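Local coordinates for protein FkbI (PDB 1R2J), which binds FAD and probably acts as an acyl-ACP dehydrogenase in making the methoxymalonyl extender unit of the polyketide FK520, at residues E59-V64 against S70-M75; S228-C233 against H305-R310; A269-A274 against A315-Q320. All coordinates share one frame; numbering follows the deposited sequence.

Interaction 1: residues E59-V64 against S70-M75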
loop_
_atom_site.group_PDB
_atom_site.type_symbol
_atom_site.label_atom_id
_atom_site.label_comp_id
_atom_site.label_asym_id
_atom_site.label_seq_id
_atom_site.Cartn_x
_atom_site.Cartn_y
_atom_site.Cartn_z
ATOM N N GLU A 59 2.902 10.610 -7.781
ATOM C CA GLU A 59 2.520 10.417 -9.171
ATOM C C GLU A 59 3.191 9.161 -9.712
ATOM O O GLU A 59 2.636 8.476 -10.565
ATOM C CB GLU A 59 2.904 11.645 -10.002
ATOM C CG GLU A 59 2.289 12.924 -9.433
ATOM C CD GLU A 59 2.424 14.128 -10.344
ATOM O OE1 GLU A 59 3.529 14.348 -10.889
ATOM O OE2 GLU A 59 1.423 14.865 -10.501
ATOM N N PHE A 60 4.377 8.845 -9.200
ATOM C CA PHE A 60 5.080 7.648 -9.640
ATOM C C PHE A 60 4.304 6.422 -9.154
ATOM O O PHE A 60 4.155 5.436 -9.885
ATOM C CB PHE A 60 6.512 7.618 -9.086
ATOM C CG PHE A 60 7.223 6.305 -9.306
ATOM C CD1 PHE A 60 7.261 5.718 -10.571
ATOM C CD2 PHE A 60 7.842 5.649 -8.246
ATOM C CE1 PHE A 60 7.904 4.493 -10.773
ATOM C CE2 PHE A 60 8.487 4.428 -8.434
ATOM C CZ PHE A 60 8.518 3.847 -9.699
ATOM N N THR A 61 3.812 6.506 -7.920
ATOM C CA THR A 61 3.043 5.433 -7.304
ATOM C C THR A 61 1.720 5.272 -8.055
ATOM O O THR A 61 1.250 4.157 -8.277
ATOM C CB THR A 61 2.768 5.746 -5.809
ATOM O OG1 THR A 61 4.014 5.805 -5.104
ATOM C CG2 THR A 61 1.885 4.669 -5.170
ATOM N N ALA A 62 1.138 6.399 -8.452
ATOM C CA ALA A 62 -0.114 6.396 -9.201
ATOM C C ALA A 62 0.105 5.676 -10.526
ATOM O O ALA A 62 -0.700 4.844 -10.931
ATOM C CB ALA A 62 -0.586 7.838 -9.454
ATOM N N HIS A 63 1.207 5.992 -11.200
ATOM C CA HIS A 63 1.497 5.364 -12.487
ATOM C C HIS A 63 1.684 3.852 -12.350
ATOM O O HIS A 63 1.194 3.081 -13.177
ATOM C CB HIS A 63 2.739 5.991 -13.125
ATOM C CG HIS A 63 3.044 5.451 -14.486
ATOM N ND1 HIS A 63 4.013 4.496 -14.710
ATOM C CD2 HIS A 63 2.478 5.705 -15.689
ATOM C CE1 HIS A 63 4.031 4.184 -15.993
ATOM N NE2 HIS A 63 3.108 4.903 -16.609
ATOM N N VAL A 64 2.397 3.421 -11.314
ATOM C CA VAL A 64 2.590 1.991 -11.107
ATOM C C VAL A 64 1.223 1.366 -10.807
ATOM O O VAL A 64 0.912 0.273 -11.276
ATOM C CB VAL A 64 3.555 1.712 -9.933
ATOM C CG1 VAL A 64 3.681 0.202 -9.707
ATOM C CG2 VAL A 64 4.913 2.318 -10.233
ATOM N N SER A 70 -0.813 -4.941 -7.551
ATOM C CA SER A 70 -0.098 -5.872 -6.673
ATOM C C SER A 70 1.313 -5.299 -6.507
ATOM O O SER A 70 1.844 -5.201 -5.394
ATOM C CB SER A 70 0.003 -7.270 -7.293
ATOM O OG SER A 70 -1.210 -7.989 -7.197
ATOM N N LEU A 71 1.917 -4.917 -7.628
ATOM C CA LEU A 71 3.251 -4.340 -7.602
ATOM C C LEU A 71 3.206 -3.055 -6.776
ATOM O O LEU A 71 4.096 -2.802 -5.960
ATOM C CB LEU A 71 3.726 -4.041 -9.029
ATOM C CG LEU A 71 5.087 -3.356 -9.192
ATOM C CD1 LEU A 71 6.173 -4.177 -8.504
ATOM C CD2 LEU A 71 5.401 -3.204 -10.683
ATOM N N ARG A 72 2.156 -2.263 -6.987
ATOM C CA ARG A 72 1.965 -1.002 -6.272
ATOM C C ARG A 72 1.896 -1.270 -4.769
ATOM O O ARG A 72 2.442 -0.513 -3.966
ATOM C CB ARG A 72 0.667 -0.340 -6.744
ATOM C CG ARG A 72 0.551 1.167 -6.519
ATOM C CD ARG A 72 0.150 1.540 -5.104
ATOM N NE ARG A 72 -0.890 0.700 -4.510
ATOM C CZ ARG A 72 -2.072 0.417 -5.052
ATOM N NH1 ARG A 72 -2.418 0.891 -6.249
ATOM N NH2 ARG A 72 -2.932 -0.332 -4.368
ATOM N N SER A 73 1.227 -2.359 -4.393
ATOM C CA SER A 73 1.094 -2.707 -2.981
ATOM C C SER A 73 2.452 -2.992 -2.343
ATOM O O SER A 73 2.654 -2.722 -1.158
ATOM C CB SER A 73 0.163 -3.910 -2.817
ATOM O OG SER A 73 -1.176 -3.546 -3.117
ATOM N N VAL A 74 3.378 -3.533 -3.133
ATOM C CA VAL A 74 4.718 -3.831 -2.643
ATOM C C VAL A 74 5.437 -2.522 -2.359
ATOM O O VAL A 74 6.171 -2.410 -1.375
ATOM C CB VAL A 74 5.527 -4.659 -3.673
ATOM C CG1 VAL A 74 6.940 -4.911 -3.159
ATOM C CG2 VAL A 74 4.833 -5.986 -3.915
ATOM N N MET A 75 5.218 -1.532 -3.224
ATOM C CA MET A 75 5.824 -0.213 -3.061
ATOM C C MET A 75 5.295 0.427 -1.786
ATOM O O MET A 75 6.034 1.101 -1.066
ATOM C CB MET A 75 5.466 0.709 -4.230
ATOM C CG MET A 75 5.980 0.269 -5.578
ATOM S SD MET A 75 5.477 1.415 -6.892
ATOM C CE MET A 75 6.139 2.986 -6.256
#
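Met75 packs against Phe60, Thr61 and Val64 in an antiparallel helical hairpin, the two consecutive helices 54-67 and 69-88 of the N-terminal helical domain of the acyl-CoA dehydrogenase fold. The short segments run at 150° with their axes 9.3 Å apart, a spacing wide enough for side chains to interleave between the backbones. The tight part centres on the thioether. The sulfur rests against the isopropyl group of Val64, with Val64 CG2 3.5 Å from Met75 SD, while Val64 CG2 also sits over one face of the Phe60 ring. A bend at the last torsion of Met75 (chi3 56°) swings its methyl out to the ring, where Met75 CE lies 3.5 Å from Phe60 CE2. The sulfur stands obliquely above the same ring, a Met-aromatic contact with SD 5.1 Å from the Phe60 centroid. With an alanine in place of Met75, the Phe60 ring and the Val64 methyls would probably lose the thioether they share, and a gap would open between the helices. Toward Leu71 the fit is looser: Val64 CG1 stays 3.9 Å from Leu71 CG, and Leu71 also reaches Leu30 and Leu33 of helix 27-35. On the far flank of helix 54-67, the CB of partly exposed His63 is directed away from helix 69-88, and its side chain also touches Asp5 and Thr9 of helix 5-12. Thr61 turns its hydroxyl back to Asn57 O, one turn earlier in its own helix. That leaves its methyl for the aliphatic part of Arg72, with Thr61 CG2 3.6 Å from Arg72 CD.

Interaction 2: residues S228-C233 against H305-R310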
loop_
_atom_site.group_PDB
_atom_site.type_symbol
_atom_site.label_atom_id
_atom_site.label_comp_id
_atom_site.label_asym_id
_atom_site.label_seq_id
_atom_site.Cartn_x
_atom_site.Cartn_y
_atom_site.Cartn_z
ATOM N N SER A 228 0.144 6.488 0.237
ATOM C CA SER A 228 0.518 5.627 -0.870
ATOM C C SER A 228 -0.707 4.969 -1.496
ATOM O O SER A 228 -0.822 4.896 -2.714
ATOM C CB SER A 228 1.503 4.558 -0.388
ATOM O OG SER A 228 2.067 3.867 -1.488
ATOM N N VAL A 229 -1.619 4.482 -0.662
ATOM C CA VAL A 229 -2.825 3.853 -1.176
ATOM C C VAL A 229 -3.641 4.879 -1.946
ATOM O O VAL A 229 -4.209 4.561 -2.989
ATOM C CB VAL A 229 -3.695 3.263 -0.049
ATOM C CG1 VAL A 229 -5.105 2.943 -0.577
ATOM C CG2 VAL A 229 -3.044 1.991 0.493
ATOM N N ALA A 230 -3.687 6.109 -1.437
ATOM C CA ALA A 230 -4.443 7.171 -2.100
ATOM C C ALA A 230 -3.907 7.399 -3.523
ATOM O O ALA A 230 -4.672 7.472 -4.479
ATOM C CB ALA A 230 -4.368 8.462 -1.277
ATOM N N TRP A 231 -2.588 7.491 -3.659
ATOM C CA TRP A 231 -1.980 7.687 -4.971
ATOM C C TRP A 231 -2.168 6.430 -5.811
ATOM O O TRP A 231 -2.336 6.507 -7.025
ATOM C CB TRP A 231 -0.483 8.012 -4.844
ATOM C CG TRP A 231 -0.214 9.441 -4.494
ATOM C CD1 TRP A 231 0.273 9.921 -3.309
ATOM C CD2 TRP A 231 -0.410 10.585 -5.340
ATOM N NE1 TRP A 231 0.395 11.292 -3.368
ATOM C CE2 TRP A 231 -0.018 11.724 -4.602
ATOM C CE3 TRP A 231 -0.877 10.757 -6.651
ATOM C CZ2 TRP A 231 -0.080 13.018 -5.130
ATOM C CZ3 TRP A 231 -0.937 12.046 -7.176
ATOM C CH2 TRP A 231 -0.539 13.158 -6.413
ATOM N N GLY A 232 -2.149 5.276 -5.156
ATOM C CA GLY A 232 -2.341 4.033 -5.873
ATOM C C GLY A 232 -3.717 4.044 -6.520
ATOM O O GLY A 232 -3.885 3.608 -7.667
ATOM N N CYS A 233 -4.703 4.559 -5.791
ATOM C CA CYS A 233 -6.071 4.621 -6.304
ATOM C C CYS A 233 -6.211 5.596 -7.452
ATOM O O CYS A 233 -7.032 5.396 -8.344
ATOM C CB CYS A 233 -7.043 4.970 -5.183
ATOM S SG CYS A 233 -7.123 3.651 -3.951
ATOM N N HIS A 305 -9.371 8.047 1.709
ATOM C CA HIS A 305 -10.810 7.798 1.718
ATOM C C HIS A 305 -11.490 8.099 0.379
ATOM O O HIS A 305 -12.136 7.228 -0.214
ATOM C CB HIS A 305 -11.465 8.614 2.841
ATOM C CG HIS A 305 -12.942 8.403 2.962
ATOM N ND1 HIS A 305 -13.503 7.158 3.166
ATOM C CD2 HIS A 305 -13.973 9.281 2.935
ATOM C CE1 HIS A 305 -14.816 7.281 3.260
ATOM N NE2 HIS A 305 -15.126 8.558 3.123
ATOM N N VAL A 306 -11.334 9.330 -0.096
ATOM C CA VAL A 306 -11.939 9.740 -1.353
ATOM C C VAL A 306 -11.390 8.995 -2.566
ATOM O O VAL A 306 -12.157 8.547 -3.414
ATOM C CB VAL A 306 -11.763 11.254 -1.585
ATOM C CG1 VAL A 306 -12.533 12.037 -0.535
ATOM C CG2 VAL A 306 -10.307 11.615 -1.519
ATOM N N ALA A 307 -10.068 8.866 -2.654
ATOM C CA ALA A 307 -9.456 8.183 -3.789
ATOM C C ALA A 307 -9.927 6.735 -3.848
ATOM O O ALA A 307 -10.195 6.204 -4.920
ATOM C CB ALA A 307 -7.930 8.246 -3.688
ATOM N N ALA A 308 -10.052 6.104 -2.685
ATOM C CA ALA A 308 -10.489 4.718 -2.632
ATOM C C ALA A 308 -11.951 4.570 -3.052
ATOM O O ALA A 308 -12.267 3.746 -3.914
ATOM C CB ALA A 308 -10.275 4.154 -1.229
ATOM N N GLU A 309 -12.835 5.364 -2.452
ATOM C CA GLU A 309 -14.251 5.290 -2.794
ATOM C C GLU A 309 -14.473 5.645 -4.265
ATOM O O GLU A 309 -15.259 4.990 -4.949
ATOM C CB GLU A 309 -15.099 6.206 -1.883
ATOM C CG GLU A 309 -15.264 5.667 -0.451
ATOM C CD GLU A 309 -16.559 6.109 0.236
ATOM O OE1 GLU A 309 -17.074 5.341 1.081
ATOM O OE2 GLU A 309 -17.063 7.214 -0.056
ATOM N N ARG A 310 -13.783 6.674 -4.749
ATOM C CA ARG A 310 -13.915 7.076 -6.147
ATOM C C ARG A 310 -13.330 6.012 -7.077
ATOM O O ARG A 310 -13.864 5.774 -8.158
ATOM C CB ARG A 310 -13.215 8.417 -6.398
ATOM C CG ARG A 310 -13.795 9.610 -5.610
ATOM C CD ARG A 310 -15.317 9.716 -5.758
ATOM N NE ARG A 310 -15.738 9.846 -7.154
ATOM C CZ ARG A 310 -16.893 9.389 -7.630
ATOM N NH1 ARG A 310 -17.748 8.767 -6.823
ATOM N NH2 ARG A 310 -17.196 9.556 -8.913
#
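Between Cys233 and Ala307 the flat groups that matter are peptide units, not rings. The side chain of Cys233 lies against the peptide joining Ala307 to Ala308: its CB sits 3.4 Å from Ala307 O and 3.6 Å from Ala307 C, and its SG is 3.8 Å from Ala308 CA. In return, the methyl of Ala307 comes up to the carbonyl of Ala230, Ala307 CB standing 3.4 Å from Ala230 O. The true aromatic groups of both segments look elsewhere. The side chain of Trp231 packs on Glu59, Thr61 and Ala62 of helix 54-67, and the side chain of His305 touches Ser350, Cys353 and Arg354 of helix 350-361.

This exchange joins helices 219-248 and 297-322, two members of the helical bundle that forms the C-terminal domain of acyl-CoA dehydrogenases. They run in broadly the same direction, crossing at 35° with local axes 8.1 Å apart, and such a close approach is probably possible because Ala307 turns its methyl to helix 219-248 where Ala230, with only a methyl of its own, lies alongside. The CA atoms of Ala230 and Ala307 are 5.4 Å apart. With SG anti to its own carbonyl carbon (chi1 -66°), the sulfur of Cys233 is brought beside Ala308, while Cys233 CB lies 3.7 Å from Ala307 CB. Met343 of helix 332-345 also touches Cys233, adding a third helix to this buried seam.

Chemically, the contact is one of small apolar groups laid against peptide carbonyls. Its cohesion therefore probably comes from shape and close van der Waals fit, with side-chain bulk, more than charge, setting how near the two backbones can come.

Interaction 3: residues A269-A274 against A315-Q320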
loop_
_atom_site.group_PDB
_atom_site.type_symbol
_atom_site.label_atom_id
_atom_site.label_comp_id
_atom_site.label_asym_id
_atom_site.label_seq_id
_atom_site.Cartn_x
_atom_site.Cartn_y
_atom_site.Cartn_z
ATOM N N ALA A 269 -17.378 10.950 -18.461
ATOM C CA ALA A 269 -17.264 12.195 -17.714
ATOM C C ALA A 269 -17.092 11.900 -16.219
ATOM O O ALA A 269 -16.297 12.549 -15.530
ATOM C CB ALA A 269 -18.506 13.054 -17.939
ATOM N N ASP A 270 -17.843 10.923 -15.719
ATOM C CA ASP A 270 -17.751 10.578 -14.306
ATOM C C ASP A 270 -16.399 9.938 -13.998
ATOM O O ASP A 270 -15.843 10.144 -12.922
ATOM C CB ASP A 270 -18.905 9.651 -13.901
ATOM C CG ASP A 270 -20.272 10.310 -14.080
ATOM O OD1 ASP A 270 -20.355 11.552 -14.010
ATOM O OD2 ASP A 270 -21.270 9.595 -14.281
ATOM N N LEU A 271 -15.858 9.177 -14.944
ATOM C CA LEU A 271 -14.550 8.549 -14.732
ATOM C C LEU A 271 -13.451 9.602 -14.716
ATOM O O LEU A 271 -12.543 9.562 -13.882
ATOM C CB LEU A 271 -14.263 7.517 -15.827
ATOM C CG LEU A 271 -14.782 6.094 -15.578
ATOM C CD1 LEU A 271 -14.630 5.261 -16.838
ATOM C CD2 LEU A 271 -14.000 5.463 -14.421
ATOM N N TRP A 272 -13.541 10.546 -15.645
ATOM C CA TRP A 272 -12.568 11.621 -15.739
ATOM C C TRP A 272 -12.631 12.480 -14.487
ATOM O O TRP A 272 -11.603 12.837 -13.919
ATOM C CB TRP A 272 -12.857 12.484 -16.966
ATOM C CG TRP A 272 -12.084 13.758 -16.989
ATOM C CD1 TRP A 272 -12.580 15.022 -16.835
ATOM C CD2 TRP A 272 -10.672 13.900 -17.155
ATOM N NE1 TRP A 272 -11.564 15.942 -16.894
ATOM C CE2 TRP A 272 -10.381 15.281 -17.090
ATOM C CE3 TRP A 272 -9.620 12.995 -17.352
ATOM C CZ2 TRP A 272 -9.080 15.780 -17.216
ATOM C CZ3 TRP A 272 -8.324 13.493 -17.476
ATOM C CH2 TRP A 272 -8.068 14.873 -17.407
ATOM N N THR A 273 -13.850 12.807 -14.072
ATOM C CA THR A 273 -14.093 13.632 -12.892
ATOM C C THR A 273 -13.584 12.964 -11.618
ATOM O O THR A 273 -13.009 13.625 -10.756
ATOM C CB THR A 273 -15.602 13.941 -12.765
ATOM O OG1 THR A 273 -16.005 14.746 -13.879
ATOM C CG2 THR A 273 -15.907 14.685 -11.479
ATOM N N ALA A 274 -13.801 11.657 -11.505
ATOM C CA ALA A 274 -13.352 10.908 -10.341
ATOM C C ALA A 274 -11.828 10.950 -10.282
ATOM O O ALA A 274 -11.246 11.209 -9.230
ATOM C CB ALA A 274 -13.827 9.457 -10.431
ATOM N N ALA A 315 -14.074 1.979 -11.085
ATOM C CA ALA A 315 -13.821 0.655 -11.635
ATOM C C ALA A 315 -15.127 -0.002 -12.079
ATOM O O ALA A 315 -15.168 -0.633 -13.130
ATOM C CB ALA A 315 -13.094 -0.220 -10.602
ATOM N N ALA A 316 -16.192 0.155 -11.290
ATOM C CA ALA A 316 -17.482 -0.432 -11.651
ATOM C C ALA A 316 -18.021 0.221 -12.924
ATOM O O ALA A 316 -18.602 -0.447 -13.779
ATOM C CB ALA A 316 -18.486 -0.271 -10.504
ATOM N N THR A 317 -17.812 1.529 -13.043
ATOM C CA THR A 317 -18.261 2.298 -14.203
ATOM C C THR A 317 -17.503 1.879 -15.463
ATOM O O THR A 317 -18.099 1.710 -16.533
ATOM C CB THR A 317 -18.059 3.801 -13.950
ATOM O OG1 THR A 317 -18.882 4.195 -12.845
ATOM C CG2 THR A 317 -18.425 4.625 -15.183
ATOM N N ALA A 318 -16.190 1.699 -15.330
ATOM C CA ALA A 318 -15.359 1.293 -16.458
ATOM C C ALA A 318 -15.748 -0.118 -16.901
ATOM O O ALA A 318 -15.796 -0.415 -18.096
ATOM C CB ALA A 318 -13.870 1.333 -16.073
ATOM N N ALA A 319 -16.017 -0.992 -15.937
ATOM C CA ALA A 319 -16.408 -2.353 -16.270
ATOM C C ALA A 319 -17.703 -2.319 -17.071
ATOM O O ALA A 319 -17.887 -3.108 -17.993
ATOM C CB ALA A 319 -16.593 -3.184 -15.002
ATOM N N GLN A 320 -18.595 -1.401 -16.714
ATOM C CA GLN A 320 -19.874 -1.270 -17.408
ATOM C C GLN A 320 -19.639 -0.867 -18.865
ATOM O O GLN A 320 -20.235 -1.431 -19.780
ATOM C CB GLN A 320 -20.740 -0.219 -16.716
ATOM C CG GLN A 320 -22.137 -0.079 -17.304
ATOM C CD GLN A 320 -23.015 -1.258 -16.956
ATOM O OE1 GLN A 320 -24.046 -1.498 -17.593
ATOM N NE2 GLN A 320 -22.614 -2.000 -15.931
#
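Leu271 reaches across to Thr317 and Ala318, bridging two helices whose backbones stand well apart: the nearest CA atoms, those of Leu271 and Thr317, are 7.3 Å from each other. Its CB points toward the partner helix but is still too distant for close contact. One bond on, CG makes the first touch, lying 3.9 Å from Thr317 CG2. The chain then divides. With CD1 extended away from CA (chi2 170°), this methyl still lies 4.2 Å from Thr317 CG2 and goes on to the small residue beyond, where Leu271 CD1 is 4.1 Å from both CA and CB of Ala318. The other branch, CD2, comes less close to the segment 315-320.

From the opposite side Thr317 offers its methyl and not its hydroxyl. The torsion that sets CG2 opposite the backbone N leaves OG1 beside that N, and the hydroxyl is bonded to Ala313 O, one turn back in its own helix. The polar end is thus satisfied locally, and the two side chains pass alongside one another as apolar partners, running opposite ways.

The contact lies toward the periphery of the chain, its centre about 22 Å from that of the chain, between helices 262-287 and 297-322 of the C-terminal helical bundle. Helix 219-248 closes one flank, with Ala244 against Leu271 and Cys240 against Ala318, while Val333 of helix 332-345 packs on Ala318.

The three contacts follow a path from the flavin outward. Interaction 1 is nearest: the side chain of Arg72 lies about 8 Å from the bound FAD, against about 11 Å for that of Cys233 in interaction 2, and interaction 3 lies away from the FAD-binding residues. Interactions 1 and 2 touch where the N-terminal and C-terminal helical regions meet, with Arg72 NH1 3.2 Å from Gly232 CA and Ala62 CB 3.3 Å from Trp231 O. Interactions 2 and 3 share helix 297-322, with centres about 14 Å apart; Arg310 spans the interval, its NH2 reaching 3.7 Å from Ala274 CB. Interactions 1 and 3 do not touch, so interaction 2 is the middle term.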